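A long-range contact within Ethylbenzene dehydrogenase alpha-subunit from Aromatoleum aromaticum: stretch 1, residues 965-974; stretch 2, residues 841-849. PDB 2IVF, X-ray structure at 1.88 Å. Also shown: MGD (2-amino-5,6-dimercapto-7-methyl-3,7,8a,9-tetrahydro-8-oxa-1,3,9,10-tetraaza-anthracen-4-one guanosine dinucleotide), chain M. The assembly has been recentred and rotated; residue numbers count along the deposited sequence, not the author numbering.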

ATOM      1  N   THR A 965       0.660  21.380  -7.374  1.00 23.66           N
ATOM      2  CA  THR A 965       1.381  21.114  -8.619  1.00 23.53           C
ATOM      3  C   THR A 965       2.814  20.670  -8.378  1.00 23.11           C
ATOM      4  O   THR A 965       3.759  21.228  -8.923  1.00 22.64           O
ATOM      5  CB  THR A 965       1.385  22.366  -9.472  1.00 22.72           C
ATOM      6  OG1 THR A 965       2.002  23.435  -8.741  1.00 24.69           O
ATOM      7  CG2 THR A 965      -0.097  22.762  -9.819  1.00 24.49           C
ATOM      8  N   ASP A 966       2.957  19.628  -7.594  1.00 22.42           N
ATOM      9  CA  ASP A 966       4.258  19.150  -7.184  1.00 23.51           C
ATOM     10  C   ASP A 966       4.977  18.207  -8.178  1.00 23.94           C
ATOM     11  O   ASP A 966       6.175  17.948  -8.039  1.00 25.20           O
ATOM     12  CB  ASP A 966       4.154  18.445  -5.829  1.00 22.86           C
ATOM     13  CG  ASP A 966       3.310  17.226  -5.881  1.00 25.10           C
ATOM     14  OD1 ASP A 966       3.744  16.207  -6.495  1.00 27.35           O
ATOM     15  OD2 ASP A 966       2.257  17.233  -5.221  1.00 25.30           O
ATOM     16  N   ARG A 967       4.248  17.669  -9.155  1.00 23.54           N
ATOM     17  CA  ARG A 967       4.806  16.687 -10.028  1.00 23.59           C
ATOM     18  C   ARG A 967       5.637  17.419 -11.080  1.00 23.19           C
ATOM     19  O   ARG A 967       5.108  18.249 -11.868  1.00 23.51           O
ATOM     20  CB  ARG A 967       3.680  15.861 -10.675  1.00 22.55           C
ATOM     21  CG  ARG A 967       2.761  15.121  -9.721  1.00 23.95           C
ATOM     22  CD  ARG A 967       3.496  13.893  -9.124  1.00 22.05           C
ATOM     23  NE  ARG A 967       2.612  12.935  -8.482  1.00 25.65           N
ATOM     24  CZ  ARG A 967       2.360  12.854  -7.181  1.00 24.68           C
ATOM     25  NH1 ARG A 967       2.916  13.679  -6.313  1.00 23.46           N
ATOM     26  NH2 ARG A 967       1.548  11.910  -6.738  1.00 25.49           N
ATOM     27  N   GLY A 968       6.951  17.171 -11.061  1.00 22.88           N
ATOM     28  CA  GLY A 968       7.844  17.771 -12.010  1.00 22.74           C
ATOM     29  C   GLY A 968       8.591  18.964 -11.454  1.00 21.97           C
ATOM     30  O   GLY A 968       9.327  19.625 -12.166  1.00 23.71           O
ATOM     31  N   VAL A 969       8.393  19.255 -10.166  1.00 22.16           N
ATOM     32  CA  VAL A 969       9.190  20.267  -9.515  1.00 21.56           C
ATOM     33  C   VAL A 969      10.668  19.916  -9.702  1.00 21.39           C
ATOM     34  O   VAL A 969      11.060  18.730  -9.764  1.00 21.27           O
ATOM     35  CB  VAL A 969       8.797  20.430  -8.053  1.00 21.78           C
ATOM     36  CG1 VAL A 969       9.875  21.254  -7.239  1.00 19.71           C
ATOM     37  CG2 VAL A 969       7.410  21.141  -7.994  1.00 21.87           C
ATOM     38  N   ARG A 970      11.478  20.945  -9.825  1.00 22.04           N
ATOM     39  CA  ARG A 970      12.881  20.762 -10.028  1.00 22.13           C
ATOM     40  C   ARG A 970      13.616  20.563  -8.717  1.00 21.56           C
ATOM     41  O   ARG A 970      13.456  21.338  -7.776  1.00 20.42           O
ATOM     42  CB  ARG A 970      13.472  21.983 -10.727  1.00 22.85           C
ATOM     43  CG  ARG A 970      12.917  22.227 -12.125  1.00 25.06           C
ATOM     44  CD  ARG A 970      12.918  20.983 -13.003  1.00 29.86           C
ATOM     45  NE  ARG A 970      12.566  21.223 -14.407  1.00 28.02           N
ATOM     46  CZ  ARG A 970      13.447  21.534 -15.378  1.00 36.78           C
ATOM     47  NH1 ARG A 970      14.750  21.676 -15.149  1.00 37.94           N
ATOM     48  NH2 ARG A 970      13.037  21.715 -16.629  1.00 37.78           N
ATOM     49  N   VAL A 971      14.487  19.562  -8.698  1.00 21.31           N
ATOM     50  CA  VAL A 971      15.407  19.359  -7.603  1.00 21.68           C
ATOM     51  C   VAL A 971      16.778  19.006  -8.140  1.00 22.15           C
ATOM     52  O   VAL A 971      16.894  18.522  -9.245  1.00 22.23           O
ATOM     53  CB  VAL A 971      14.951  18.250  -6.662  1.00 22.41           C
ATOM     54  CG1 VAL A 971      13.598  18.633  -6.066  1.00 22.43           C
ATOM     55  CG2 VAL A 971      14.935  16.868  -7.365  1.00 23.15           C
ATOM     56  N   SER A 972      17.801  19.336  -7.356  1.00 22.53           N
ATOM     57  CA  SER A 972      19.158  18.816  -7.530  1.00 22.13           C
ATOM     58  C   SER A 972      19.362  17.712  -6.481  1.00 22.64           C
ATOM     59  O   SER A 972      18.696  17.708  -5.469  1.00 23.55           O
ATOM     60  CB  SER A 972      20.147  19.944  -7.326  1.00 22.29           C
ATOM     61  OG  SER A 972      20.358  20.690  -8.522  1.00 22.16           O
ATOM     62  N   ILE A 973      20.259  16.773  -6.734  1.00 22.01           N
ATOM     63  CA  ILE A 973      20.545  15.716  -5.771  1.00 21.87           C
ATOM     64  C   ILE A 973      22.053  15.637  -5.559  1.00 22.18           C
ATOM     65  O   ILE A 973      22.829  15.722  -6.505  1.00 22.30           O
ATOM     66  CB  ILE A 973      19.990  14.356  -6.264  1.00 21.96           C
ATOM     67  CG1 ILE A 973      18.492  14.435  -6.527  1.00 22.54           C
ATOM     68  CG2 ILE A 973      20.312  13.256  -5.270  1.00 22.87           C
ATOM     69  CD1 ILE A 973      17.904  13.213  -7.390  1.00 22.40           C
ATOM     70  N   LYS A 974      22.485  15.482  -4.314  1.00 21.52           N
ATOM     71  CA  LYS A 974      23.881  15.195  -4.035  1.00 22.01           C
ATOM     72  C   LYS A 974      23.954  14.144  -2.920  1.00 21.68           C
ATOM     73  O   LYS A 974      22.996  13.975  -2.159  1.00 20.55           O
ATOM     74  CB  LYS A 974      24.603  16.479  -3.647  1.00 22.61           C
ATOM     75  CG  LYS A 974      24.160  17.063  -2.348  1.00 23.87           C
ATOM     76  CD  LYS A 974      24.867  18.378  -2.148  1.00 24.10           C
ATOM     77  CE  LYS A 974      24.610  18.985  -0.778  1.00 26.21           C
ATOM     78  NZ  LYS A 974      25.615  20.135  -0.571  1.00 25.49           N
TER
HETATM   79  PB  MGD M1986      -0.495   8.447  -8.056  1.00 13.50           P
HETATM   80  O1B MGD M1986      -0.138   7.500  -6.965  1.00 13.53           O
HETATM   81  O2B MGD M1986      -0.099   9.861  -7.827  1.00 16.27           O
HETATM   82  O3B MGD M1986      -2.014   8.471  -8.478  1.00 15.54           O
HETATM   83  O3A MGD M1986      -3.361   7.128  -6.783  1.00 13.42           O
HETATM   84  PA  MGD M1986      -3.182   7.348  -8.353  1.00 14.85           P
HETATM   85  O1A MGD M1986      -2.797   6.040  -8.895  1.00 13.45           O
HETATM   86  O2A MGD M1986      -4.356   8.001  -8.903  1.00 13.70           O
HETATM   87  O5' MGD M1986       0.180   7.965  -9.434  1.00 15.42           O
HETATM   88  C5' MGD M1986       1.590   7.698  -9.466  1.00 10.50           C
HETATM   89  C4' MGD M1986       2.065   7.572 -10.911  1.00 12.02           C
HETATM   90  O4' MGD M1986       1.992   8.834 -11.559  1.00 14.93           O
HETATM   91  C3' MGD M1986       3.549   7.327 -10.767  1.00 12.42           C
HETATM   92  O3' MGD M1986       3.739   5.917 -10.765  1.00 13.73           O
HETATM   93  C2' MGD M1986       4.125   7.992 -12.024  1.00 15.07           C
HETATM   94  O2' MGD M1986       4.675   6.988 -12.897  1.00 17.21           O
HETATM   95  C1' MGD M1986       2.908   8.688 -12.656  1.00 14.09           C
HETATM   96  N9  MGD M1986       3.315  10.028 -13.142  1.00 13.82           N
HETATM   97  C8  MGD M1986       3.910  11.019 -12.461  1.00 15.66           C
HETATM   98  N7  MGD M1986       4.074  12.096 -13.238  1.00 15.10           N
HETATM   99  C5  MGD M1986       3.547  11.770 -14.445  1.00 16.12           C
HETATM  100  C6  MGD M1986       3.417  12.394 -15.678  1.00 15.83           C
HETATM  101  O6  MGD M1986       3.827  13.530 -15.946  1.00 15.84           O
HETATM  102  N1  MGD M1986       2.780  11.680 -16.698  1.00 16.39           N
HETATM  103  C2  MGD M1986       2.292  10.371 -16.574  1.00 15.83           C
HETATM  104  N2  MGD M1986       1.695   9.746 -17.647  1.00 13.58           N
HETATM  105  N3  MGD M1986       2.408   9.797 -15.369  1.00 13.40           N
HETATM  106  C4  MGD M1986       3.036  10.457 -14.348  1.00 14.16           C
HETATM  107  C10 MGD M1986      -3.704   8.170  -5.945  1.00 14.53           C
HETATM  108  C11 MGD M1986      -4.828   7.710  -5.049  1.00 13.30           C
HETATM  109  O11 MGD M1986      -4.395   6.604  -4.369  1.00 13.50           O
HETATM  110  C12 MGD M1986      -5.378   8.787  -4.102  1.00 15.42           C
HETATM  111  S12 MGD M1986      -5.459  10.481  -4.570  1.00 15.44           S
HETATM  112  C13 MGD M1986      -5.826   8.425  -2.857  1.00 14.58           C
HETATM  113  S13 MGD M1986      -6.470   9.637  -1.803  1.00 14.84           S
HETATM  114  C14 MGD M1986      -5.741   7.010  -2.399  1.00 16.59           C
HETATM  115  N15 MGD M1986      -4.533   6.917  -1.531  1.00 14.50           N
HETATM  116  C16 MGD M1986      -3.809   5.716  -1.408  1.00 14.22           C
HETATM  117  C17 MGD M1986      -2.784   5.548  -0.512  1.00 13.16           C
HETATM  118  O17 MGD M1986      -2.415   6.480   0.242  1.00 15.69           O
HETATM  119  N18 MGD M1986      -2.129   4.300  -0.484  1.00 14.02           N
HETATM  120  C19 MGD M1986      -2.485   3.259  -1.285  1.00 12.14           C
HETATM  121  N19 MGD M1986      -1.787   2.111  -1.179  1.00 14.20           N
HETATM  122  N20 MGD M1986      -3.467   3.474  -2.172  1.00 13.91           N
HETATM  123  C21 MGD M1986      -4.136   4.637  -2.222  1.00 12.01           C
HETATM  124  N22 MGD M1986      -5.160   4.823  -3.146  1.00 14.92           N
HETATM  125  C23 MGD M1986      -5.528   6.114  -3.651  1.00 14.40           C
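Stretch 2, residues 841-849: HPFKITGGH

The strand pairing of this contact runs out at a cofactor: where the ladder between the stretches ends, both stretches reach the same MGD phosphate. R967 NH2 donates a hydrogen bond to MGD O2B at 2.8 Å, and the backbone H849 N donates one to MGD O1B at 2.9 Å. One oxygen is held by a side chain of stretch 1, the other by the main chain of stretch 2.

Stretch 2 arrives as a loop at H841 and P842, is extended through F843, K844, I845 and T846, and then continues through the glycines G847 and G848 to H849. It pairs antiparallel with stretch 1, yet the two strand axes diverge strongly: their N-to-C directions make an angle of 116°, with a closest approach of 4.7 Å. The regular pairing is short. V971 and F843 form its firmest rung, F843 N donating to V971 O at 2.9 Å and V971 N to F843 O at 3.0 Å. One step on, R970 faces K844 as a non-hydrogen-bonded pair, CA to CA 4.9 Å. I845 N then donates to V969 O at 2.9 Å, while I845 O accepts from G968 N at 2.8 Å, so the last bond lands in the type II turn from D966 to V969. G968 suits that turn, since at its phi/psi of 100/4 a CB would be jammed against the preceding carbonyl oxygen.

The two faces of the sheet follow different rules. V969, V971, F843 and I845 share an apolar one: V971 CG2 lies 3.7 Å from F843 CB, and V971 CG1 4.0 Å from I845 CG2. Farther along, I973 sets its CD1 over the face of the F843 ring, 3.5 Å from the ring centroid and 4° off the normal, a CH-pi contact of nearly ideal geometry. R970 and K844 share the other face, where two like charges must be accommodated. R970 NH1 donates to H841 O at 2.9 Å, and a water accepts from R970 NH2 at 3.0 Å and, weakly, from K844 NZ at 3.0 Å.

Beyond the ladder, R967 needs room. Its NH1 makes a salt bridge to D966 OD1 at 2.7 Å, and one face of its guanidinium is covered by backbone of G847 and G848, with R967 NH2 to G847 C at 3.6 Å. A CB on G847 would come within 2.9 Å of R967 NH1; one on G848 would be crowded by MGD C5' at 3.2 Å. Bare backbone here lets arginine and cofactor pack close.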

ATOM      1  N   HIS A 841      17.154  23.294 -11.861  1.00 23.86           N
ATOM      2  CA  HIS A 841      17.795  22.145 -11.294  1.00 23.85           C
ATOM      3  C   HIS A 841      17.426  21.018 -12.195  1.00 23.75           C
ATOM      4  O   HIS A 841      16.374  21.051 -12.814  1.00 24.75           O
ATOM      5  CB  HIS A 841      17.294  21.895  -9.855  1.00 22.90           C
ATOM      6  CG  HIS A 841      17.795  22.909  -8.867  1.00 23.87           C
ATOM      7  ND1 HIS A 841      17.049  24.006  -8.482  1.00 27.63           N
ATOM      8  CD2 HIS A 841      18.971  23.015  -8.226  1.00 24.31           C
ATOM      9  CE1 HIS A 841      17.762  24.754  -7.664  1.00 25.21           C
ATOM     10  NE2 HIS A 841      18.930  24.172  -7.481  1.00 27.25           N
ATOM     11  N   PRO A 842      18.292  20.019 -12.288  1.00 24.11           N
ATOM     12  CA  PRO A 842      18.161  19.066 -13.373  1.00 24.07           C
ATOM     13  C   PRO A 842      17.191  17.910 -13.209  1.00 24.25           C
ATOM     14  O   PRO A 842      16.807  17.363 -14.234  1.00 24.22           O
ATOM     15  CB  PRO A 842      19.582  18.539 -13.536  1.00 23.31           C
ATOM     16  CG  PRO A 842      20.090  18.526 -12.213  1.00 23.93           C
ATOM     17  CD  PRO A 842      19.472  19.714 -11.477  1.00 22.66           C
ATOM     18  N   PHE A 843      16.770  17.533 -11.995  1.00 23.66           N
ATOM     19  CA  PHE A 843      15.833  16.423 -11.885  1.00 23.95           C
ATOM     20  C   PHE A 843      14.423  16.983 -11.820  1.00 24.78           C
ATOM     21  O   PHE A 843      14.201  18.084 -11.329  1.00 24.18           O
ATOM     22  CB  PHE A 843      16.061  15.538 -10.660  1.00 24.25           C
ATOM     23  CG  PHE A 843      17.350  14.784 -10.698  1.00 22.78           C
ATOM     24  CD1 PHE A 843      18.525  15.419 -10.348  1.00 24.25           C
ATOM     25  CD2 PHE A 843      17.402  13.446 -11.131  1.00 23.69           C
ATOM     26  CE1 PHE A 843      19.738  14.739 -10.396  1.00 24.94           C
ATOM     27  CE2 PHE A 843      18.616  12.767 -11.179  1.00 23.41           C
ATOM     28  CZ  PHE A 843      19.768  13.402 -10.801  1.00 23.85           C
ATOM     29  N   LYS A 844      13.493  16.220 -12.354  1.00 24.53           N
ATOM     30  CA  LYS A 844      12.063  16.450 -12.153  1.00 24.49           C
ATOM     31  C   LYS A 844      11.568  15.418 -11.166  1.00 23.96           C
ATOM     32  O   LYS A 844      11.678  14.211 -11.407  1.00 24.72           O
ATOM     33  CB  LYS A 844      11.312  16.373 -13.467  1.00 24.34           C
ATOM     34  CG  LYS A 844      11.393  17.640 -14.262  1.00 27.16           C
ATOM     35  CD  LYS A 844      10.342  17.588 -15.352  1.00 28.27           C
ATOM     36  CE  LYS A 844      10.316  18.843 -16.144  1.00 30.04           C
ATOM     37  NZ  LYS A 844       9.286  18.730 -17.197  1.00 30.42           N
ATOM     38  N   ILE A 845      11.030  15.893 -10.035  1.00 23.70           N
ATOM     39  CA  ILE A 845      10.628  15.000  -8.983  1.00 24.06           C
ATOM     40  C   ILE A 845       9.156  14.667  -9.149  1.00 24.28           C
ATOM     41  O   ILE A 845       8.308  15.553  -9.291  1.00 23.08           O
ATOM     42  CB  ILE A 845      10.964  15.594  -7.575  1.00 24.72           C
ATOM     43  CG1 ILE A 845      10.791  14.529  -6.484  1.00 25.99           C
ATOM     44  CG2 ILE A 845      10.152  16.899  -7.270  1.00 24.79           C
ATOM     45  CD1 ILE A 845      11.685  14.854  -5.260  1.00 24.05           C
ATOM     46  N   THR A 846       8.866  13.380  -9.103  1.00 23.22           N
ATOM     47  CA  THR A 846       7.519  12.912  -9.116  1.00 24.00           C
ATOM     48  C   THR A 846       7.250  12.099  -7.846  1.00 24.74           C
ATOM     49  O   THR A 846       8.170  11.786  -7.060  1.00 26.32           O
ATOM     50  CB  THR A 846       7.193  12.075 -10.386  1.00 22.86           C
ATOM     51  OG1 THR A 846       7.945  10.855 -10.397  1.00 23.14           O
ATOM     52  CG2 THR A 846       7.448  12.886 -11.694  1.00 21.00           C
ATOM     53  N   GLY A 847       5.985  11.771  -7.636  1.00 25.04           N
ATOM     54  CA  GLY A 847       5.587  10.999  -6.482  1.00 24.26           C
ATOM     55  C   GLY A 847       4.533   9.955  -6.760  1.00 24.46           C
ATOM     56  O   GLY A 847       4.351   9.502  -7.883  1.00 23.75           O
ATOM     57  N   GLY A 848       3.808   9.606  -5.708  1.00 24.49           N
ATOM     58  CA  GLY A 848       2.725   8.636  -5.862  1.00 24.26           C
ATOM     59  C   GLY A 848       2.297   8.264  -4.470  1.00 23.92           C
ATOM     60  O   GLY A 848       3.022   8.481  -3.484  1.00 24.21           O
ATOM     61  N   HIS A 849       1.093   7.759  -4.362  1.00 22.85           N
ATOM     62  CA  HIS A 849       0.612   7.386  -3.089  1.00 23.51           C
ATOM     63  C   HIS A 849       1.301   6.077  -2.743  1.00 24.32           C
ATOM     64  O   HIS A 849       1.574   5.269  -3.608  1.00 25.96           O
ATOM     65  CB  HIS A 849      -0.905   7.299  -3.156  1.00 23.24           C
ATOM     66  CG  HIS A 849      -1.548   8.655  -3.069  1.00 23.08           C
ATOM     67  ND1 HIS A 849      -2.675   8.908  -2.324  1.00 23.11           N
ATOM     68  CD2 HIS A 849      -1.102   9.855  -3.493  1.00 22.88           C
ATOM     69  CE1 HIS A 849      -2.939  10.206  -2.349  1.00 24.19           C
ATOM     70  NE2 HIS A 849      -2.012  10.804  -3.079  1.00 25.32           N
TER
HETATM   71  O   HOH W   1      10.145  21.609 -17.441  1.00 32.25           O